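Local structure of Lmo0651 protein (Listeria monocytogenes serovar 1/2a, 6EP3) at residues B[6-9]-B[10-14]; B[18-22]-B[23-27]; B[73-77]-B[78-82]; B[105-108]-B[109-112]. The protein controls expression of the Listeria agr system and mediates virulence, probably as a sequence-specific DNA-binding transcription factor of the GntR family. All coordinates share one frame; numbering follows the deposited sequence.

How the contacts relate
Contact 1 (6-14) comes first along the chain and caps the start of helix 8-21. Contact 2 (18-27) follows on the same helix, with centres about 17 Å apart, and turns the chain out of it. After the strand pair 60-63 and 67-70 comes contact 3 (73-82). Contact 4 (105-112) starts helix 107-123, about 30 Å on between centres. Each contact closes only a turn of neighbouring residues. They run in series; none nests in or crosses another. Contacts 1 and 2 belong to the GntR DNA-binding part and contact 4 to the helical FCD part. Contact 3 leads from the loop after strand 67-70 into helix 77-101.

Contact 1 of 4, residues B[6-9]-B[10-14]; sequences KTLD and KMVYN
A chi1 of 73° puts Thr-7 OG1 between its own backbone N and carbonyl carbon, where it faces Lys-10. OG1 accepts from Lys-10 N at 3.2 Å, with an N-H...O angle of 160°. This makes Thr-7 the N-cap of the helix, giving an acceptor to one of the amides of the first turn. The two side chains cross at about a right angle, and Lys-10 CG lies 3.5 Å from Thr-7 OG1. Thr-7 O takes a weak bond from Met-11 N at 3.4 Å. On another side, Leu-8 extends opposite its amide nitrogen (chi1 180°), and its CD1 reaches Met-11 SD at 4.0 Å. Val-12 CG2 is a little further from the same methyl, at 4.3 Å. The helix bonds continue with Val-12 N to Leu-8 O at 3.1 Å and Tyr-13 N to Asp-9 O at 2.9 Å. Thr-7 thus opens helix 8-21 of the GntR domain. Val-12 is buried and packs on Val-42. Lys-10 and Met-11 lean on Phe-5. The Tyr-13 ring rests on Ala-50, Thr-53 and Leu-54 of helix 44-56, and its OH is hydrogen-bonded to Gln-57.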
loop_
_atom_site.group_PDB
_atom_site.type_symbol
_atom_site.label_atom_id
_atom_site.label_comp_id
_atom_site.label_asym_id
_atom_site.label_seq_id
_atom_site.Cartn_x
_atom_site.Cartn_y
_atom_site.Cartn_z
ATOM N N LYS B 6 15.659 22.582 6.142
ATOM C CA LYS B 6 15.821 23.506 5.034
ATOM C C LYS B 6 14.529 24.170 4.593
ATOM O O LYS B 6 14.591 25.198 3.913
ATOM C CB LYS B 6 16.438 22.789 3.820
ATOM C CG LYS B 6 17.785 22.150 4.091
ATOM C CD LYS B 6 18.886 23.190 3.987
ATOM C CE LYS B 6 20.171 22.603 3.428
ATOM N NZ LYS B 6 21.360 23.386 3.872
ATOM N N THR B 7 13.370 23.624 4.958
ATOM C CA THR B 7 12.085 24.224 4.633
ATOM C C THR B 7 11.202 24.251 5.872
ATOM O O THR B 7 11.355 23.430 6.782
ATOM C CB THR B 7 11.350 23.455 3.526
ATOM O OG1 THR B 7 10.849 22.224 4.058
ATOM C CG2 THR B 7 12.277 23.159 2.357
ATOM N N LEU B 8 10.255 25.192 5.889
ATOM C CA LEU B 8 9.346 25.284 7.026
ATOM C C LEU B 8 8.348 24.135 7.031
ATOM O O LEU B 8 7.945 23.672 8.105
ATOM C CB LEU B 8 8.613 26.625 7.017
ATOM C CG LEU B 8 7.626 26.818 8.168
ATOM C CD1 LEU B 8 8.354 26.727 9.496
ATOM C CD2 LEU B 8 6.897 28.144 8.051
ATOM N N ASP B 9 7.958 23.647 5.852
ATOM C CA ASP B 9 7.001 22.548 5.786
ATOM C C ASP B 9 7.561 21.297 6.449
ATOM O O ASP B 9 6.997 20.790 7.428
ATOM C CB ASP B 9 6.620 22.261 4.331
ATOM C CG ASP B 9 5.834 23.393 3.697
ATOM O OD1 ASP B 9 6.219 23.839 2.596
ATOM O OD2 ASP B 9 4.828 23.831 4.293
ATOM N N LYS B 10 8.693 20.798 5.943
ATOM C CA LYS B 10 9.230 19.540 6.452
ATOM C C LYS B 10 9.467 19.612 7.958
ATOM O O LYS B 10 9.038 18.719 8.697
ATOM C CB LYS B 10 10.499 19.152 5.677
ATOM C CG LYS B 10 11.830 19.644 6.223
ATOM C CD LYS B 10 12.942 18.643 5.920
ATOM C CE LYS B 10 14.317 19.226 6.206
ATOM N NZ LYS B 10 14.861 19.998 5.060
ATOM N N MET B 11 10.070 20.705 8.438
ATOM C CA MET B 11 10.205 20.935 9.873
ATOM C C MET B 11 8.899 20.625 10.587
ATOM O O MET B 11 8.836 19.733 11.442
ATOM C CB MET B 11 10.626 22.382 10.145
ATOM C CG MET B 11 10.453 22.797 11.603
ATOM S SD MET B 11 10.752 24.550 11.908
ATOM C CE MET B 11 12.537 24.562 12.074
ATOM N N VAL B 12 7.835 21.338 10.213
ATOM C CA VAL B 12 6.553 21.158 10.887
ATOM C C VAL B 12 6.147 19.696 10.818
ATOM O O VAL B 12 5.846 19.062 11.839
ATOM C CB VAL B 12 5.485 22.070 10.259
ATOM C CG1 VAL B 12 4.090 21.607 10.654
ATOM C CG2 VAL B 12 5.712 23.503 10.675
ATOM N N TYR B 13 6.207 19.125 9.610
ATOM C CA TYR B 13 5.955 17.702 9.432
ATOM C C TYR B 13 6.726 16.903 10.472
ATOM O O TYR B 13 6.134 16.233 11.331
ATOM C CB TYR B 13 6.337 17.280 8.010
ATOM C CG TYR B 13 6.266 15.790 7.759
ATOM C CD1 TYR B 13 5.088 15.201 7.328
ATOM C CD2 TYR B 13 7.381 14.974 7.932
ATOM C CE1 TYR B 13 5.011 13.843 7.091
ATOM C CE2 TYR B 13 7.313 13.613 7.696
ATOM C CZ TYR B 13 6.123 13.053 7.277
ATOM O OH TYR B 13 6.045 11.701 7.040
ATOM N N ASN B 14 8.056 17.029 10.444
ATOM C CA ASN B 14 8.892 16.283 11.374
ATOM C C ASN B 14 8.451 16.530 12.807
ATOM O O ASN B 14 8.264 15.586 13.583
ATOM C CB ASN B 14 10.360 16.658 11.179
ATOM C CG ASN B 14 10.990 15.925 10.014
ATOM O OD1 ASN B 14 10.911 16.370 8.868
ATOM N ND2 ASN B 14 11.607 14.785 10.298
#

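Contact 2 of 4, residues B[18-22]-B[23-27]; sequences EKIKN and GELVP
Lys-19 overlaps Leu-25 with its CB, 3.9 Å from Leu-25 CG, and runs its further methylenes across Glu-24. The lysine and glutamate chains cross at about a right angle. Glu-24 OE2 comes against the lysine methylenes, 3.3 Å from Lys-19 CG, while Lys-19 NZ stays 4.2 Å from that oxygen. Opposite charges are near here, but no salt bridge forms. The ammonium group has its salt bridge with Glu-39 instead. Beside this contact, Ile-20 CD1 meets Leu-25 CD1 at 3.7 Å; both residues also pack on Leu-70 of strand 67-70. The buried Leu-25 is held through its backbone too: Leu-25 N donates to Lys-19 O at 3.1 Å. Asn-22 folds back over its own main chain, with CG between the backbone N and the carbonyl carbon (chi1 65°). Its OD1 thereby receives Glu-24 N at 3.1 Å, from above the amide plane. This side-chain to i+2 amide bond is an Asx turn. It spans Gly-23, whose positive phi (96°) takes the chain out of helical geometry. Glu-18 and Lys-21 form a salt bridge one helix turn apart, NZ to OE2 at 3.4 Å. The helix thus ends at a glycine of positive phi within an Asx turn, and the Ile-x-x-Gly-x-Leu-x-Pro sequence is consistent with the exit of the first helix in GntR winged helix-turn-helix domains.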
loop_
_atom_site.group_PDB
_atom_site.type_symbol
_atom_site.label_atom_id
_atom_site.label_comp_id
_atom_site.label_asym_id
_atom_site.label_seq_id
_atom_site.Cartn_x
_atom_site.Cartn_y
_atom_site.Cartn_z
ATOM N N GLU B 18 7.214 13.708 15.376
ATOM C CA GLU B 18 7.844 13.329 16.629
ATOM C C GLU B 18 6.819 13.316 17.753
ATOM O O GLU B 18 6.882 12.455 18.639
ATOM C CB GLU B 18 8.999 14.282 16.937
ATOM C CG GLU B 18 10.001 14.385 15.790
ATOM C CD GLU B 18 10.740 13.093 15.498
ATOM O OE1 GLU B 18 10.981 12.806 14.307
ATOM O OE2 GLU B 18 11.001 12.324 16.442
ATOM N N LYS B 19 5.812 14.194 17.668
ATOM C CA LYS B 19 4.702 14.146 18.612
ATOM C C LYS B 19 3.946 12.833 18.506
ATOM O O LYS B 19 3.332 12.386 19.481
ATOM C CB LYS B 19 3.757 15.323 18.372
ATOM C CG LYS B 19 4.187 16.616 19.038
ATOM C CD LYS B 19 2.989 17.511 19.293
ATOM C CE LYS B 19 3.292 18.562 20.344
ATOM N NZ LYS B 19 2.043 19.167 20.888
ATOM N N ILE B 20 3.993 12.193 17.338
ATOM C CA ILE B 20 3.349 10.897 17.203
ATOM C C ILE B 20 4.236 9.804 17.777
ATOM O O ILE B 20 3.734 8.804 18.305
ATOM C CB ILE B 20 3.010 10.628 15.727
ATOM C CG1 ILE B 20 2.251 11.816 15.130
ATOM C CG2 ILE B 20 2.202 9.348 15.585
ATOM C CD1 ILE B 20 1.038 12.236 15.928
ATOM N N LYS B 21 5.555 9.980 17.719
ATOM C CA LYS B 21 6.448 8.904 18.124
ATOM C C LYS B 21 6.746 8.924 19.618
ATOM O O LYS B 21 6.705 7.874 20.266
ATOM C CB LYS B 21 7.744 8.978 17.312
ATOM C CG LYS B 21 7.518 8.701 15.828
ATOM C CD LYS B 21 8.790 8.736 14.993
ATOM C CE LYS B 21 9.958 9.360 15.727
ATOM N NZ LYS B 21 11.187 9.314 14.888
ATOM N N ASN B 22 7.034 10.096 20.186
ATOM C CA ASN B 22 7.296 10.175 21.617
ATOM C C ASN B 22 6.042 9.975 22.460
ATOM O O ASN B 22 6.158 9.783 23.675
ATOM C CB ASN B 22 7.966 11.509 21.958
ATOM C CG ASN B 22 7.074 12.707 21.693
ATOM O OD1 ASN B 22 5.937 12.573 21.240
ATOM N ND2 ASN B 22 7.598 13.895 21.966
ATOM N N GLY B 23 4.860 10.022 21.854
ATOM C CA GLY B 23 3.625 9.749 22.554
ATOM C C GLY B 23 2.877 10.954 23.075
ATOM O O GLY B 23 1.926 10.781 23.847
ATOM N N GLU B 24 3.255 12.168 22.667
ATOM C CA GLU B 24 2.504 13.337 23.105
ATOM C C GLU B 24 1.127 13.397 22.459
ATOM O O GLU B 24 0.240 14.082 22.982
ATOM C CB GLU B 24 3.287 14.619 22.810
ATOM C CG GLU B 24 4.563 14.758 23.632
ATOM C CD GLU B 24 5.474 15.865 23.134
ATOM O OE1 GLU B 24 6.598 15.988 23.665
ATOM O OE2 GLU B 24 5.075 16.608 22.213
ATOM N N LEU B 25 0.929 12.698 21.342
ATOM C CA LEU B 25 -0.388 12.505 20.748
ATOM C C LEU B 25 -0.670 11.011 20.725
ATOM O O LEU B 25 0.048 10.253 20.065
ATOM C CB LEU B 25 -0.447 13.094 19.334
ATOM C CG LEU B 25 -0.010 14.551 19.187
ATOM C CD1 LEU B 25 -0.359 15.086 17.814
ATOM C CD2 LEU B 25 -0.685 15.405 20.257
ATOM N N VAL B 26 -1.706 10.594 21.446
ATOM C CA VAL B 26 -2.033 9.181 21.630
ATOM C C VAL B 26 -2.949 8.776 20.477
ATOM O O VAL B 26 -3.661 9.634 19.934
ATOM C CB VAL B 26 -2.654 8.930 23.016
ATOM C CG1 VAL B 26 -4.087 9.441 23.081
ATOM C CG2 VAL B 26 -2.516 7.472 23.447
ATOM N N PRO B 27 -2.951 7.514 20.044
ATOM C CA PRO B 27 -3.909 7.098 19.015
ATOM C C PRO B 27 -5.350 7.438 19.377
ATOM O O PRO B 27 -5.713 7.564 20.549
ATOM C CB PRO B 27 -3.702 5.585 18.936
ATOM C CG PRO B 27 -2.270 5.404 19.274
ATOM C CD PRO B 27 -1.929 6.477 20.282
#

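Contact 3 of 4, residues B[73-77]-B[78-82]; sequences CIVDA and DRYVQ. With SO4 (sulfate ion), chain Q; EDO (1,2-ethanediol), chain L.
Arg-79 CB touches Val-75 CG1 at 3.8 Å and meets Asp-76 OD1. CG passes that same carboxylate oxygen at 3.4 Å, and CD is near both it and Ile-74 O. From CG to NE the chain is extended (chi2 175°, chi3 -176°), which carries the guanidinium past the aspartate. NH1 then donates to Ile-74 O at 3.0 Å, nearly along the carbonyl axis though tilted from the guanidinium plane. NE and NH2 both grip sulfate O3, which lies at the edge of the group, NH2 at 2.7 Å. NH2 also forms a salt bridge with Asp-72. The sulfate is probably from the crystallisation liquor. Asp-76 is the N-cap of helix 77-101: its OD1 accepts from Arg-79 N at 3.3 Å, from above the carboxylate plane. The carboxylate and guanidinium planes are almost perpendicular. OD1 lies well out of the latter, no guanidinium N-H points at it, and any attraction is probably of charge alone. Tyr-80 N closes the first turn on Asp-76 O at 2.9 Å, and Val-81 N bonds to Ala-77 O one residue on. Val-75 CG1 touches Tyr-80 N at 3.3 Å and lies at the edge of the tyrosine ring. Tyr-80 OH accepts at 2.9 Å from O2 of an ethanediol, which is also hydrogen-bonded to His-133 and His-134 and probably has the same origin. Tyr-148 of the second subunit packs on Val-75 and Arg-79.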
loop_
_atom_site.group_PDB
_atom_site.type_symbol
_atom_site.label_atom_id
_atom_site.label_comp_id
_atom_site.label_asym_id
_atom_site.label_seq_id
_atom_site.Cartn_x
_atom_site.Cartn_y
_atom_site.Cartn_z
ATOM N N CYS B 73 -0.441 3.596 15.445
ATOM C CA CYS B 73 0.705 3.435 14.564
ATOM C C CYS B 73 1.883 2.725 15.209
ATOM O O CYS B 73 2.799 2.314 14.489
ATOM C CB CYS B 73 1.179 4.801 14.049
ATOM S SG CYS B 73 0.066 5.558 12.869
ATOM N N ILE B 74 1.892 2.568 16.532
ATOM C CA ILE B 74 3.032 1.940 17.185
ATOM C C ILE B 74 3.072 0.467 16.808
ATOM O O ILE B 74 2.036 -0.209 16.732
ATOM C CB ILE B 74 2.980 2.152 18.710
ATOM C CG1 ILE B 74 4.357 1.901 19.323
ATOM C CG2 ILE B 74 1.917 1.280 19.364
ATOM C CD1 ILE B 74 5.395 2.924 18.909
ATOM N N VAL B 75 4.268 -0.026 16.517
ATOM C CA VAL B 75 4.456 -1.355 15.953
ATOM C C VAL B 75 5.200 -2.200 16.975
ATOM O O VAL B 75 6.398 -1.999 17.208
ATOM C CB VAL B 75 5.220 -1.292 14.624
ATOM C CG1 VAL B 75 5.491 -2.685 14.093
ATOM C CG2 VAL B 75 4.447 -0.460 13.610
ATOM N N ASP B 76 4.493 -3.154 17.573
ATOM C CA ASP B 76 5.104 -4.144 18.443
ATOM C C ASP B 76 5.590 -5.313 17.588
ATOM O O ASP B 76 5.568 -5.257 16.354
ATOM C CB ASP B 76 4.115 -4.579 19.523
ATOM C CG ASP B 76 2.913 -5.312 18.954
ATOM O OD1 ASP B 76 2.549 -5.055 17.789
ATOM O OD2 ASP B 76 2.323 -6.138 19.681
ATOM N N ALA B 77 6.006 -6.402 18.240
ATOM C CA ALA B 77 6.593 -7.522 17.511
ATOM C C ALA B 77 5.592 -8.161 16.552
ATOM O O ALA B 77 5.948 -8.509 15.421
ATOM C CB ALA B 77 7.141 -8.557 18.490
ATOM N N ASP B 78 4.338 -8.329 16.985
ATOM C CA ASP B 78 3.350 -8.986 16.129
ATOM C C ASP B 78 3.050 -8.160 14.883
ATOM O O ASP B 78 2.977 -8.702 13.772
ATOM C CB ASP B 78 2.067 -9.259 16.914
ATOM C CG ASP B 78 2.205 -10.428 17.870
ATOM O OD1 ASP B 78 2.988 -11.355 17.571
ATOM O OD2 ASP B 78 1.527 -10.424 18.917
ATOM N N ARG B 79 2.887 -6.848 15.040
ATOM C CA ARG B 79 2.656 -6.002 13.875
ATOM C C ARG B 79 3.893 -5.940 12.988
ATOM O O ARG B 79 3.779 -5.911 11.754
ATOM C CB ARG B 79 2.239 -4.604 14.325
ATOM C CG ARG B 79 0.846 -4.568 14.936
ATOM C CD ARG B 79 0.518 -3.196 15.492
ATOM N NE ARG B 79 -0.783 -3.188 16.153
ATOM C CZ ARG B 79 -1.394 -2.092 16.591
ATOM N NH1 ARG B 79 -0.822 -0.904 16.440
ATOM N NH2 ARG B 79 -2.577 -2.184 17.184
ATOM N N TYR B 80 5.084 -5.927 13.598
ATOM C CA TYR B 80 6.320 -5.999 12.824
ATOM C C TYR B 80 6.346 -7.251 11.961
ATOM O O TYR B 80 6.673 -7.188 10.771
ATOM C CB TYR B 80 7.526 -5.970 13.766
ATOM C CG TYR B 80 8.845 -5.633 13.105
ATOM C CD1 TYR B 80 9.234 -4.311 12.914
ATOM C CD2 TYR B 80 9.711 -6.637 12.686
ATOM C CE1 TYR B 80 10.445 -3.999 12.315
ATOM C CE2 TYR B 80 10.926 -6.333 12.087
ATOM C CZ TYR B 80 11.286 -5.016 11.902
ATOM O OH TYR B 80 12.493 -4.712 11.307
ATOM N N VAL B 81 5.958 -8.390 12.537
ATOM C CA VAL B 81 5.948 -9.640 11.789
ATOM C C VAL B 81 4.883 -9.616 10.699
ATOM O O VAL B 81 5.084 -10.188 9.625
ATOM C CB VAL B 81 5.773 -10.823 12.764
ATOM C CG1 VAL B 81 5.572 -12.132 12.016
ATOM C CG2 VAL B 81 6.989 -10.930 13.667
ATOM N N GLN B 82 3.742 -8.965 10.944
ATOM C CA GLN B 82 2.720 -8.843 9.900
ATOM C C GLN B 82 3.244 -8.036 8.715
ATOM O O GLN B 82 3.057 -8.414 7.545
ATOM C CB GLN B 82 1.455 -8.203 10.474
ATOM C CG GLN B 82 0.668 -9.124 11.400
ATOM C CD GLN B 82 -0.542 -8.451 12.019
ATOM O OE1 GLN B 82 -0.594 -7.230 12.142
ATOM N NE2 GLN B 82 -1.517 -9.251 12.420
HETATM S S SO4 Q . -3.819 -5.606 15.988
HETATM O O1 SO4 Q . -4.021 -6.971 16.465
HETATM O O2 SO4 Q . -5.083 -5.065 15.498
HETATM O O3 SO4 Q . -3.326 -4.780 17.087
HETATM O O4 SO4 Q . -2.845 -5.612 14.900
HETATM C C1 EDO L . 13.235 -6.497 7.081
HETATM O O1 EDO L . 14.185 -7.067 7.987
HETATM C C2 EDO L . 12.345 -5.528 7.849
HETATM O O2 EDO L . 13.164 -4.520 8.452
#

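Contact 4 of 4, residues B[105-108]-B[109-112]; sequences MDLE and KLYA
The Asp-106 carboxylate is met from above its plane by Lys-109 N, which donates to OD2 at 3.0 Å. Lys-109 CB packs against the same oxygen at 3.3 Å. The two side chains cross at about a right angle. Further along, the Tyr-111 ring points away from the turn and meets the ring of Tyr-187, their planes about 50° apart. Asp-106 CG is swung opposite the backbone nitrogen (chi1 -158°), which turns the carboxylate toward Lys-109 N. This makes Asp-106 the N-cap of helix 107-123. The aspartate is also the centre of an inverse gamma turn, with a weak bond from Leu-107 N to Met-105 O at 2.7 Å. The chain therefore bends sharply just before it becomes helical. Leu-110 N donates to Asp-106 O at 3.2 Å, so the cap residue is used through both its side chain and its carbonyl. The next bonds run from Tyr-111 N to Leu-107 O and from Ala-112 N to Glu-108 O, each 2.9 Å long. The helix belongs to the all-helical FCD domain, and its inner side is apolar. There Leu-107 and Leu-110 lie side by side and point the same way, CD2 to CD2 at 4.1 Å. Both pack on Leu-190 of helix 173-192 and on Phe-143. The buried Leu-110 also reaches Phe-136, Cys-139 and Leu-140 of helix 126-142. The Lys-109 side chain touches Cys-139 and comes within about 3 Å of a bound sulfate, probably from the crystallisation liquor.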
loop_
_atom_site.group_PDB
_atom_site.type_symbol
_atom_site.label_atom_id
_atom_site.label_comp_id
_atom_site.label_asym_id
_atom_site.label_seq_id
_atom_site.Cartn_x
_atom_site.Cartn_y
_atom_site.Cartn_z
ATOM N N MET B 105 16.809 -9.309 -14.607
ATOM C CA MET B 105 16.989 -8.732 -13.283
ATOM C C MET B 105 18.248 -7.876 -13.248
ATOM O O MET B 105 19.321 -8.318 -13.669
ATOM C CB MET B 105 17.073 -9.836 -12.231
ATOM C CG MET B 105 15.893 -10.788 -12.227
ATOM S SD MET B 105 16.162 -12.160 -11.091
ATOM C CE MET B 105 16.105 -13.549 -12.216
ATOM N N ASP B 106 18.114 -6.647 -12.749
ATOM C CA ASP B 106 19.255 -5.751 -12.558
ATOM C C ASP B 106 20.075 -6.265 -11.378
ATOM O O ASP B 106 20.036 -5.727 -10.268
ATOM C CB ASP B 106 18.792 -4.318 -12.328
ATOM C CG ASP B 106 19.865 -3.296 -12.652
ATOM O OD1 ASP B 106 19.527 -2.238 -13.223
ATOM O OD2 ASP B 106 21.047 -3.544 -12.332
ATOM N N LEU B 107 20.833 -7.336 -11.626
ATOM C CA LEU B 107 21.626 -7.948 -10.566
ATOM C C LEU B 107 22.838 -7.108 -10.188
ATOM O O LEU B 107 23.388 -7.296 -9.096
ATOM C CB LEU B 107 22.079 -9.347 -10.986
ATOM C CG LEU B 107 20.947 -10.348 -11.214
ATOM C CD1 LEU B 107 21.510 -11.687 -11.639
ATOM C CD2 LEU B 107 20.106 -10.496 -9.954
ATOM N N GLU B 108 23.262 -6.184 -11.056
ATOM C CA GLU B 108 24.374 -5.306 -10.702
ATOM C C GLU B 108 23.946 -4.274 -9.671
ATOM O O GLU B 108 24.685 -3.985 -8.720
ATOM C CB GLU B 108 24.912 -4.617 -11.951
ATOM C CG GLU B 108 25.501 -5.569 -12.966
ATOM C CD GLU B 108 25.575 -4.956 -14.342
ATOM O OE1 GLU B 108 24.944 -3.898 -14.551
ATOM O OE2 GLU B 108 26.259 -5.531 -15.216
ATOM N N LYS B 109 22.739 -3.730 -9.829
ATOM C CA LYS B 109 22.187 -2.857 -8.802
ATOM C C LYS B 109 22.015 -3.605 -7.490
ATOM O O LYS B 109 22.296 -3.063 -6.415
ATOM C CB LYS B 109 20.856 -2.272 -9.275
ATOM C CG LYS B 109 20.397 -1.061 -8.481
ATOM C CD LYS B 109 19.133 -0.454 -9.072
ATOM C CE LYS B 109 17.956 -1.414 -8.968
ATOM N NZ LYS B 109 16.653 -0.775 -9.312
ATOM N N LEU B 110 21.565 -4.859 -7.556
ATOM C CA LEU B 110 21.398 -5.648 -6.343
ATOM C C LEU B 110 22.738 -5.882 -5.658
ATOM O O LEU B 110 22.842 -5.801 -4.428
ATOM C CB LEU B 110 20.725 -6.979 -6.679
ATOM C CG LEU B 110 20.238 -7.849 -5.522
ATOM C CD1 LEU B 110 18.988 -7.250 -4.896
ATOM C CD2 LEU B 110 19.968 -9.253 -6.019
ATOM N N TYR B 111 23.772 -6.186 -6.443
ATOM C CA TYR B 111 25.106 -6.348 -5.877
ATOM C C TYR B 111 25.571 -5.064 -5.207
ATOM O O TYR B 111 26.135 -5.098 -4.106
ATOM C CB TYR B 111 26.079 -6.781 -6.973
ATOM C CG TYR B 111 27.456 -7.148 -6.483
ATOM C CD1 TYR B 111 27.693 -8.378 -5.885
ATOM C CD2 TYR B 111 28.525 -6.279 -6.643
ATOM C CE1 TYR B 111 28.953 -8.725 -5.444
ATOM C CE2 TYR B 111 29.794 -6.618 -6.208
ATOM C CZ TYR B 111 30.001 -7.842 -5.608
ATOM O OH TYR B 111 31.256 -8.186 -5.167
ATOM N N ALA B 112 25.318 -3.918 -5.843
ATOM C CA ALA B 112 25.690 -2.644 -5.233
ATOM C C ALA B 112 24.957 -2.423 -3.915
ATOM O O ALA B 112 25.546 -1.930 -2.947
ATOM C CB ALA B 112 25.416 -1.496 -6.202
#